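PDB 6IAQ: dihydrodipicolinate reductase N-terminus domain-containing protein from Mycobacterium smegmatis, which binds NADP as a native amine dehydrogenase and probably catalyses the asymmetric reductive amination of ketones to amines. Local coordinates for residues Asp7-Val12 against Gln32-Ile37; Asp76-Ala81 against Val101-Leu106; Thr224-Asp229 against Phe252-Arg257. All blocks are in the same frame, centred on the assembly; numbering follows the deposited sequence.

Contact 1. Residues Asp7-Val12 against Gln32-Ile37; sequences DIRAVV and QIVGAI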
loop_
_atom_site.group_PDB
_atom_site.type_symbol
_atom_site.label_atom_id
_atom_site.label_comp_id
_atom_site.label_asym_id
_atom_site.label_seq_id
_atom_site.Cartn_x
_atom_site.Cartn_y
_atom_site.Cartn_z
ATOM N N ASP A 7 21.088 18.832 3.750
ATOM C CA ASP A 7 21.952 18.843 4.957
ATOM C C ASP A 7 22.587 17.456 5.156
ATOM O O ASP A 7 23.611 17.375 5.868
ATOM C CB ASP A 7 21.159 19.220 6.217
ATOM C CG ASP A 7 20.669 20.656 6.256
ATOM O OD1 ASP A 7 21.221 21.522 5.514
ATOM O OD2 ASP A 7 19.728 20.902 7.034
ATOM N N ILE A 8 21.982 16.391 4.616
ATOM C CA ILE A 8 22.304 14.988 5.032
ATOM C C ILE A 8 23.705 14.643 4.521
ATOM O O ILE A 8 23.974 14.833 3.306
ATOM C CB ILE A 8 21.243 13.992 4.515
ATOM C CG1 ILE A 8 19.888 14.235 5.195
ATOM C CG2 ILE A 8 21.724 12.552 4.658
ATOM C CD1 ILE A 8 18.717 13.575 4.489
ATOM N N ARG A 9 24.532 14.114 5.409
ATOM C CA ARG A 9 25.905 13.646 5.079
ATOM C C ARG A 9 25.884 12.114 5.174
ATOM O O ARG A 9 25.523 11.574 6.250
ATOM C CB ARG A 9 26.942 14.332 5.985
ATOM C CG ARG A 9 27.005 15.851 5.825
ATOM C CD ARG A 9 27.781 16.544 6.938
ATOM N NE ARG A 9 29.186 16.163 6.910
ATOM C CZ ARG A 9 29.777 15.277 7.710
ATOM N NH1 ARG A 9 29.116 14.683 8.698
ATOM N NH2 ARG A 9 31.078 15.059 7.570
ATOM N N ALA A 10 26.225 11.436 4.084
ATOM C CA ALA A 10 26.103 9.956 3.983
ATOM C C ALA A 10 27.460 9.294 3.690
ATOM O O ALA A 10 28.261 9.900 2.946
ATOM C CB ALA A 10 25.100 9.621 2.903
ATOM N N VAL A 11 27.670 8.103 4.239
ATOM C CA VAL A 11 28.768 7.174 3.853
ATOM C C VAL A 11 28.145 5.998 3.087
ATOM O O VAL A 11 27.178 5.393 3.600
ATOM C CB VAL A 11 29.574 6.717 5.080
ATOM C CG1 VAL A 11 30.402 5.452 4.805
ATOM C CG2 VAL A 11 30.500 7.840 5.551
ATOM N N VAL A 12 28.638 5.716 1.881
ATOM C CA VAL A 12 28.143 4.546 1.093
ATOM C C VAL A 12 29.038 3.361 1.476
ATOM O O VAL A 12 30.273 3.408 1.260
ATOM C CB VAL A 12 27.944 4.807 -0.419
ATOM C CG1 VAL A 12 28.058 6.279 -0.810
ATOM C CG2 VAL A 12 28.791 3.952 -1.320
ATOM N N GLN A 32 24.904 14.790 0.529
ATOM C CA GLN A 32 26.376 14.955 0.503
ATOM C C GLN A 32 27.006 13.593 0.817
ATOM O O GLN A 32 26.853 13.093 1.960
ATOM C CB GLN A 32 26.825 16.022 1.494
ATOM C CG GLN A 32 26.334 17.417 1.138
ATOM C CD GLN A 32 26.575 18.396 2.255
ATOM O OE1 GLN A 32 25.648 18.966 2.823
ATOM N NE2 GLN A 32 27.840 18.569 2.590
ATOM N N ILE A 33 27.670 12.986 -0.164
ATOM C CA ILE A 33 28.450 11.741 0.112
ATOM C C ILE A 33 29.803 12.199 0.665
ATOM O O ILE A 33 30.523 12.885 -0.071
ATOM C CB ILE A 33 28.564 10.848 -1.133
ATOM C CG1 ILE A 33 27.183 10.421 -1.661
ATOM C CG2 ILE A 33 29.459 9.653 -0.835
ATOM C CD1 ILE A 33 27.230 9.729 -3.009
ATOM N N VAL A 34 30.133 11.802 1.889
ATOM C CA VAL A 34 31.378 12.239 2.572
ATOM C C VAL A 34 32.333 11.055 2.744
ATOM O O VAL A 34 33.478 11.287 3.184
ATOM C CB VAL A 34 31.063 12.922 3.912
ATOM C CG1 VAL A 34 30.165 14.123 3.669
ATOM C CG2 VAL A 34 30.467 11.972 4.945
ATOM N N GLY A 35 31.909 9.837 2.408
ATOM C CA GLY A 35 32.781 8.658 2.583
ATOM C C GLY A 35 32.257 7.438 1.852
ATOM O O GLY A 35 31.069 7.436 1.462
ATOM N N ALA A 36 33.122 6.439 1.642
ATOM C CA ALA A 36 32.801 5.229 0.855
ATOM C C ALA A 36 33.747 4.099 1.285
ATOM O O ALA A 36 34.971 4.344 1.409
ATOM C CB ALA A 36 32.873 5.536 -0.619
ATOM N N ILE A 37 33.178 2.939 1.596
ATOM C CA ILE A 37 33.895 1.762 2.144
ATOM C C ILE A 37 33.765 0.604 1.147
ATOM O O ILE A 37 32.627 0.317 0.674
ATOM C CB ILE A 37 33.378 1.407 3.537
ATOM C CG1 ILE A 37 33.342 2.646 4.438
ATOM C CG2 ILE A 37 34.171 0.255 4.147
ATOM C CD1 ILE A 37 32.492 2.477 5.663
#
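Arg9 starts with CG anti to its carbonyl carbon (chi1 -62°) and bends at chi3 (65°), so that its side chain crosses that of Val34 at about a right angle. Val34 CG2 lies over one face of the Arg9 guanidinium, offset toward the rim, and Val34 CG1 approaches Arg9 NE to 4.0 Å. The charge itself is met by the carbonyls of Thr73 and His74. Val34 takes up this place because it is the extra residue of a beta bulge: Ala10 pairs in parallel with Ile33 and Val12 with Ala36, so two steps on strand 9-13 face three on strand 32-37. Leading into the bulge the bonds are nearly straight, Ala10 N to Gln32 O at 2.8 Å and Val34 N to Ala10 O at 2.9 Å. Beyond it, Val12 N reaches Gly35 O at 3.0 Å from above the carbonyl plane, while Ile37 N returns to Val12 O. Val11 CG2 rests 3.8 Å from the bare Gly35 CA, and Val11 CG1 touches Ile37 CD1. On the other face, Val12, with a nearly eclipsed chi1 of -10°, presses CG1 to 3.7 Å from Ile33 CG2, beside Leu48. In this opening beta-alpha-beta unit of the Rossmann fold, Ile37 borders the NADP pocket. The bulge has a chemical price: Gly35 N is buried with no partner, whereas five other amides keep their bonds across the strands.

Contact 2. Residues Asp76-Ala81 against Val101-Leu106; sequences DIAVIA and VNAVTL. With NAP (NADP nicotinamide-adenine-dinucleotide phosphate), chain F.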
loop_
_atom_site.group_PDB
_atom_site.type_symbol
_atom_site.label_atom_id
_atom_site.label_comp_id
_atom_site.label_asym_id
_atom_site.label_seq_id
_atom_site.Cartn_x
_atom_site.Cartn_y
_atom_site.Cartn_z
ATOM N N ASP A 76 25.548 11.451 8.996
ATOM C CA ASP A 76 24.165 11.277 9.519
ATOM C C ASP A 76 23.676 9.854 9.253
ATOM O O ASP A 76 22.783 9.394 9.997
ATOM C CB ASP A 76 23.202 12.254 8.840
ATOM C CG ASP A 76 23.568 13.691 9.135
ATOM O OD1 ASP A 76 23.478 14.037 10.278
ATOM O OD2 ASP A 76 23.984 14.426 8.202
ATOM N N ILE A 77 24.193 9.211 8.202
ATOM C CA ILE A 77 23.641 7.910 7.717
ATOM C C ILE A 77 24.744 7.127 6.987
ATOM O O ILE A 77 25.463 7.714 6.116
ATOM C CB ILE A 77 22.389 8.118 6.826
ATOM C CG1 ILE A 77 21.657 6.805 6.519
ATOM C CG2 ILE A 77 22.758 8.852 5.550
ATOM C CD1 ILE A 77 20.757 6.328 7.590
ATOM N N ALA A 78 24.823 5.845 7.315
ATOM C CA ALA A 78 25.557 4.819 6.542
ATOM C C ALA A 78 24.533 4.042 5.710
ATOM O O ALA A 78 23.536 3.571 6.272
ATOM C CB ALA A 78 26.291 3.891 7.477
ATOM N N VAL A 79 24.772 3.964 4.410
ATOM C CA VAL A 79 23.876 3.326 3.405
ATOM C C VAL A 79 24.558 2.012 2.980
ATOM O O VAL A 79 25.573 2.087 2.310
ATOM C CB VAL A 79 23.631 4.288 2.240
ATOM C CG1 VAL A 79 22.671 3.694 1.242
ATOM C CG2 VAL A 79 23.132 5.651 2.743
ATOM N N ILE A 80 24.098 0.884 3.508
ATOM C CA ILE A 80 24.847 -0.395 3.482
ATOM C C ILE A 80 24.239 -1.319 2.417
ATOM O O ILE A 80 23.046 -1.678 2.513
ATOM C CB ILE A 80 24.850 -1.067 4.851
ATOM C CG1 ILE A 80 25.323 -0.095 5.949
ATOM C CG2 ILE A 80 25.715 -2.325 4.806
ATOM C CD1 ILE A 80 25.244 -0.681 7.335
ATOM N N ALA A 81 25.069 -1.733 1.466
ATOM C CA ALA A 81 24.729 -2.804 0.503
ATOM C C ALA A 81 25.927 -3.758 0.433
ATOM O O ALA A 81 26.723 -3.634 -0.558
ATOM C CB ALA A 81 24.377 -2.199 -0.810
ATOM N N VAL A 101 26.219 6.036 14.456
ATOM C CA VAL A 101 25.871 6.367 13.044
ATOM C C VAL A 101 24.603 5.587 12.664
ATOM O O VAL A 101 24.574 4.328 12.822
ATOM C CB VAL A 101 27.048 6.090 12.087
ATOM C CG1 VAL A 101 26.621 6.181 10.640
ATOM C CG2 VAL A 101 28.226 7.036 12.346
ATOM N N ASN A 102 23.568 6.316 12.229
ATOM C CA ASN A 102 22.313 5.711 11.700
ATOM C C ASN A 102 22.692 4.828 10.507
ATOM O O ASN A 102 23.603 5.218 9.732
ATOM C CB ASN A 102 21.319 6.765 11.234
ATOM C CG ASN A 102 20.877 7.705 12.347
ATOM O OD1 ASN A 102 20.345 7.259 13.360
ATOM N ND2 ASN A 102 21.086 9.000 12.156
ATOM N N ALA A 103 22.023 3.695 10.342
ATOM C CA ALA A 103 22.312 2.771 9.220
ATOM C C ALA A 103 21.001 2.302 8.585
ATOM O O ALA A 103 20.109 1.851 9.302
ATOM C CB ALA A 103 23.163 1.604 9.680
ATOM N N VAL A 104 20.921 2.452 7.270
ATOM C CA VAL A 104 19.896 1.775 6.430
ATOM C C VAL A 104 20.664 0.701 5.635
ATOM O O VAL A 104 21.769 1.003 5.157
ATOM C CB VAL A 104 19.153 2.835 5.594
ATOM C CG1 VAL A 104 20.038 3.494 4.546
ATOM C CG2 VAL A 104 17.892 2.274 4.991
ATOM N N THR A 105 20.160 -0.524 5.596
ATOM C CA THR A 105 20.866 -1.664 4.963
ATOM C C THR A 105 19.915 -2.499 4.100
ATOM O O THR A 105 18.739 -2.652 4.486
ATOM C CB THR A 105 21.554 -2.536 6.015
ATOM O OG1 THR A 105 22.311 -3.553 5.353
ATOM C CG2 THR A 105 20.605 -3.186 6.991
ATOM N N LEU A 106 20.453 -3.088 3.034
ATOM C CA LEU A 106 19.714 -4.032 2.157
ATOM C C LEU A 106 19.694 -5.417 2.769
ATOM O O LEU A 106 19.019 -6.274 2.168
ATOM C CB LEU A 106 20.363 -4.055 0.770
ATOM C CG LEU A 106 20.184 -2.777 -0.026
ATOM C CD1 LEU A 106 20.721 -2.961 -1.418
ATOM C CD2 LEU A 106 18.728 -2.294 0.003
HETATM P PA NAP F . 27.732 -6.994 -4.785
HETATM O O1A NAP F . 27.732 -6.320 -6.075
HETATM O O2A NAP F . 28.488 -8.327 -4.508
HETATM O O5B NAP F . 28.227 -5.882 -3.697
HETATM C C5B NAP F . 28.648 -6.224 -2.369
HETATM C C4B NAP F . 29.672 -5.191 -1.919
HETATM O O4B NAP F . 30.086 -5.422 -0.575
HETATM C C3B NAP F . 30.972 -5.147 -2.767
HETATM O O3B NAP F . 31.128 -3.749 -3.114
HETATM C C2B NAP F . 32.111 -5.561 -1.840
HETATM O O2B NAP F . 33.322 -4.792 -2.018
HETATM C C1B NAP F . 31.517 -5.114 -0.540
HETATM N N9A NAP F . 32.022 -5.732 0.684
HETATM C C8A NAP F . 32.036 -7.030 1.047
HETATM N N7A NAP F . 32.510 -7.114 2.295
HETATM C C5A NAP F . 32.712 -5.852 2.743
HETATM C C6A NAP F . 33.176 -5.186 3.987
HETATM N N6A NAP F . 33.529 -5.896 5.051
HETATM N N1A NAP F . 33.246 -3.857 4.012
HETATM C C2A NAP F . 32.893 -3.072 2.973
HETATM N N3A NAP F . 32.455 -3.583 1.800
HETATM C C4A NAP F . 32.396 -4.940 1.673
HETATM O O3 NAP F . 26.204 -7.322 -4.274
HETATM P PN NAP F . 24.892 -6.328 -4.475
HETATM O O1N NAP F . 24.026 -6.739 -5.625
HETATM O O2N NAP F . 25.297 -4.898 -4.394
HETATM O O5D NAP F . 24.233 -6.845 -3.113
HETATM C C5D NAP F . 24.703 -6.559 -1.790
HETATM C C4D NAP F . 23.856 -7.141 -0.693
HETATM O O4D NAP F . 22.546 -6.487 -0.749
HETATM C C3D NAP F . 23.697 -8.627 -0.847
HETATM O O3D NAP F . 23.789 -9.316 0.387
HETATM C C2D NAP F . 22.281 -8.757 -1.424
HETATM O O2D NAP F . 21.746 -10.050 -1.110
HETATM C C1D NAP F . 21.577 -7.532 -0.772
HETATM N N1N NAP F . 20.407 -7.091 -1.552
HETATM C C2N NAP F . 19.266 -6.933 -0.908
HETATM C C3N NAP F . 18.127 -6.579 -1.617
HETATM C C7N NAP F . 16.810 -6.336 -0.914
HETATM O O7N NAP F . 15.831 -6.186 -1.644
HETATM N N7N NAP F . 16.731 -6.251 0.426
HETATM C C4N NAP F . 18.218 -6.383 -2.995
HETATM C C5N NAP F . 19.434 -6.551 -3.651
HETATM C C6N NAP F . 20.513 -6.903 -2.880
HETATM P P2B NAP F . 34.159 -4.816 -3.379
HETATM O O1X NAP F . 33.348 -4.139 -4.446
HETATM O O2X NAP F . 35.335 -3.879 -3.113
HETATM O O3X NAP F . 34.426 -6.321 -3.472
#
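A beta-alpha-beta crossover of the Rossmann fold, strand 77-80, helix 86-98 and strand 102-105, brings these two parallel strands together in the middle of the sheet. Their backbones alternate regularly: Ala78 N gives to Asn102 O at 2.8 Å, Val104 N to Ala78 O, Ile80 N to Val104 O at 2.9 Å, and Leu106 N to Ile80 O. At the N-terminal end a side chain extends the series. Asn102, with CG anti to its carbonyl carbon (chi1 -61°), points ND2 at Asp76 O, 2.8 Å away and nearly along the C=O axis, while its OD1 accepts from Thr134 N on the next strand; bonding at both ends fixes the amide's rotation. Ile77 CD1 lies against Asn102 CB at 3.7 Å, their side chains crossing at about a right angle, and Val79 and Val104 run side by side on the same face toward Met310 of helix 302-312. The opposite face is covered by the crossover helix, where Ile80 CD1 meets Ala103 CB at 3.9 Å next to Cys96. At the C-terminal ends, where Rossmann folds characteristically receive the dinucleotide, Ala81 CB packs on Leu106 CD1 at 3.8 Å. Leu106 CB lies 3.5 Å from C2N of the nicotinamide ring, and Leu106 O accepts a nearly straight hydrogen bond from the carboxamide N7N of NADP at 2.9 Å.

Contact 3. Residues Thr224-Asp229 against Phe252-Arg257; sequences TATRPD and FTDIDR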
loop_
_atom_site.group_PDB
_atom_site.type_symbol
_atom_site.label_atom_id
_atom_site.label_comp_id
_atom_site.label_asym_id
_atom_site.label_seq_id
_atom_site.Cartn_x
_atom_site.Cartn_y
_atom_site.Cartn_z
ATOM N N THR A 224 9.049 -24.799 5.993
ATOM C CA THR A 224 9.946 -24.246 4.953
ATOM C C THR A 224 10.452 -25.387 4.088
ATOM O O THR A 224 10.592 -26.490 4.615
ATOM C CB THR A 224 11.124 -23.473 5.572
ATOM O OG1 THR A 224 11.793 -22.842 4.484
ATOM C CG2 THR A 224 12.088 -24.360 6.345
ATOM N N ALA A 225 10.728 -25.115 2.823
ATOM C CA ALA A 225 11.365 -26.062 1.888
ATOM C C ALA A 225 12.051 -25.266 0.780
ATOM O O ALA A 225 11.609 -24.132 0.472
ATOM C CB ALA A 225 10.360 -27.034 1.326
ATOM N N THR A 226 13.111 -25.831 0.228
ATOM C CA THR A 226 13.937 -25.204 -0.814
ATOM C C THR A 226 14.293 -26.265 -1.839
ATOM O O THR A 226 14.600 -27.392 -1.425
ATOM C CB THR A 226 15.201 -24.577 -0.226
ATOM O OG1 THR A 226 14.756 -23.577 0.688
ATOM C CG2 THR A 226 16.117 -24.009 -1.292
ATOM N N ARG A 227 14.251 -25.906 -3.116
ATOM C CA ARG A 227 14.732 -26.764 -4.214
ATOM C C ARG A 227 15.613 -25.912 -5.117
ATOM O O ARG A 227 15.423 -24.696 -5.246
ATOM C CB ARG A 227 13.537 -27.374 -4.955
ATOM C CG ARG A 227 12.652 -26.362 -5.657
ATOM C CD ARG A 227 11.954 -26.979 -6.854
ATOM N NE ARG A 227 11.355 -26.004 -7.755
ATOM C CZ ARG A 227 10.181 -25.404 -7.563
ATOM N NH1 ARG A 227 9.471 -25.607 -6.460
ATOM N NH2 ARG A 227 9.718 -24.569 -8.482
ATOM N N PRO A 228 16.625 -26.522 -5.762
ATOM C CA PRO A 228 17.484 -25.787 -6.671
ATOM C C PRO A 228 16.705 -25.463 -7.951
ATOM O O PRO A 228 15.790 -26.207 -8.302
ATOM C CB PRO A 228 18.619 -26.770 -6.948
ATOM C CG PRO A 228 17.938 -28.138 -6.805
ATOM C CD PRO A 228 16.996 -27.949 -5.646
ATOM N N ASP A 229 17.067 -24.344 -8.576
ATOM C CA ASP A 229 16.639 -24.012 -9.949
ATOM C C ASP A 229 17.762 -24.491 -10.861
ATOM O O ASP A 229 18.947 -24.221 -10.552
ATOM C CB ASP A 229 16.307 -22.521 -10.092
ATOM C CG ASP A 229 15.202 -22.045 -9.159
ATOM O OD1 ASP A 229 14.326 -22.829 -8.835
ATOM O OD2 ASP A 229 15.245 -20.872 -8.758
ATOM N N PHE A 252 17.774 -20.803 -6.609
ATOM C CA PHE A 252 16.867 -21.693 -5.862
ATOM C C PHE A 252 15.538 -21.001 -5.605
ATOM O O PHE A 252 15.440 -19.758 -5.659
ATOM C CB PHE A 252 17.503 -22.213 -4.560
ATOM C CG PHE A 252 17.890 -21.182 -3.528
ATOM C CD1 PHE A 252 16.947 -20.614 -2.684
ATOM C CD2 PHE A 252 19.222 -20.864 -3.324
ATOM C CE1 PHE A 252 17.316 -19.682 -1.723
ATOM C CE2 PHE A 252 19.584 -19.926 -2.369
ATOM C CZ PHE A 252 18.633 -19.354 -1.563
ATOM N N THR A 253 14.572 -21.847 -5.256
ATOM C CA THR A 253 13.194 -21.474 -4.904
ATOM C C THR A 253 12.929 -21.944 -3.476
ATOM O O THR A 253 13.138 -23.127 -3.203
ATOM C CB THR A 253 12.196 -22.040 -5.931
ATOM O OG1 THR A 253 12.546 -21.528 -7.223
ATOM C CG2 THR A 253 10.766 -21.729 -5.527
ATOM N N ASP A 254 12.505 -21.036 -2.618
ATOM C CA ASP A 254 12.056 -21.312 -1.240
ATOM C C ASP A 254 10.535 -21.247 -1.207
ATOM O O ASP A 254 9.980 -20.427 -1.914
ATOM C CB ASP A 254 12.574 -20.298 -0.213
ATOM C CG ASP A 254 14.078 -20.151 -0.108
ATOM O OD1 ASP A 254 14.779 -21.183 -0.095
ATOM O OD2 ASP A 254 14.538 -18.978 -0.037
ATOM N N ILE A 255 9.919 -21.981 -0.297
ATOM C CA ILE A 255 8.506 -21.816 0.130
ATOM C C ILE A 255 8.493 -21.831 1.653
ATOM O O ILE A 255 9.091 -22.730 2.244
ATOM C CB ILE A 255 7.572 -22.864 -0.512
ATOM C CG1 ILE A 255 6.120 -22.628 -0.097
ATOM C CG2 ILE A 255 8.023 -24.266 -0.203
ATOM C CD1 ILE A 255 5.114 -23.168 -1.107
ATOM N N ASP A 256 7.950 -20.782 2.238
ATOM C CA ASP A 256 7.838 -20.566 3.690
ATOM C C ASP A 256 6.362 -20.462 4.033
ATOM O O ASP A 256 5.595 -19.888 3.238
ATOM C CB ASP A 256 8.618 -19.324 4.129
ATOM C CG ASP A 256 10.105 -19.577 4.042
ATOM O OD1 ASP A 256 10.603 -20.369 4.892
ATOM O OD2 ASP A 256 10.725 -19.073 3.089
ATOM N N ARG A 257 5.999 -20.981 5.196
ATOM C CA ARG A 257 4.598 -21.035 5.664
ATOM C C ARG A 257 4.560 -20.825 7.164
ATOM O O ARG A 257 5.331 -21.492 7.889
ATOM C CB ARG A 257 4.000 -22.393 5.303
ATOM C CG ARG A 257 2.563 -22.600 5.755
ATOM C CD ARG A 257 2.201 -24.030 5.403
ATOM N NE ARG A 257 0.881 -24.123 4.828
ATOM C CZ ARG A 257 -0.237 -24.322 5.518
ATOM N NH1 ARG A 257 -0.206 -24.480 6.829
ATOM N NH2 ARG A 257 -1.396 -24.379 4.888
#
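Backbone pairing sets the frame: antiparallel strands 219-230 and 249-260, at one margin of the mixed sheet of the C-terminal domain, join through two hydrogen-bonded pairs. Ala225 and Ile255 exchange bonds in both directions, with Ile255 N 2.8 Å from Ala225 O. Arg227 and Thr253 do the same, Thr253 N to Arg227 O being almost linear.

Hydroxyl-to-carboxylate bonds form the second kind. At the non-hydrogen-bonded pair Thr226-Asp254 the side chains lie side by side; Thr226 OG1, anti to its carbonyl carbon (chi1 -61°), donates to the anti lone pair of Asp254 OD1 at a short 2.5 Å. Arg199 reinforces this pair, its NH2 making a salt bridge to Asp254 OD1 and its NH1 a hydrogen bond to Thr226 OG1. At the next such pair Thr224 OG1, anti to its own backbone N (chi1 -172°), meets Asp256 OD1 at 2.8 Å from above the carboxylate plane, and Asp256 OD2 is held by Thr202. At the far end Asp229, pointing toward the partner strand, crosses Thr253 at about a right angle and receives Thr253 OG1 on the syn lone pair of OD1 at 2.7 Å, while its OD2 is bonded to Ser271.

Methyl, aromatic and cation contacts complete the interface. Thr226 CG2 approaches Phe252 CD1 obliquely at 3.8 Å, close to Phe190, and Ala225 CB touches Ile255 CG2 at 3.9 Å. Thr253 CG2 lies over one face of the Arg227 guanidinium. Asp254 OD2 lies in plane at the edge of the Phe252 ring, which also makes a cation-pi contact with Arg199.

Three aspartates thus each accept a threonine hydroxyl's hydrogen bond across the strands, which would help to stabilise their negative charge; the shared Arg199 would favour Asp254 remaining ionised although buried.

Contacts 1 and 2 belong to one parallel sheet, strands 9-13 and 77-80 being neighbours in it: Arg9 O lies 2.7 Å from Asp76 N, probably hydrogen-bonded, and Ala10 CB packs on Ile77 CG2. Contact 2 is the buried one, in the centre of the sheet; contact 1 lies at its margin and is partly exposed. Both rest largely on main-chain bonds and aliphatic side chains, and both reach NADP at their C-terminal ends. Contact 3 stands apart, its centre about 37 Å from that of contact 1 and 30 Å from that of contact 2, in the other domain. Antiparallel and partly exposed, it adds threonine-aspartate bonds to its backbone pairing.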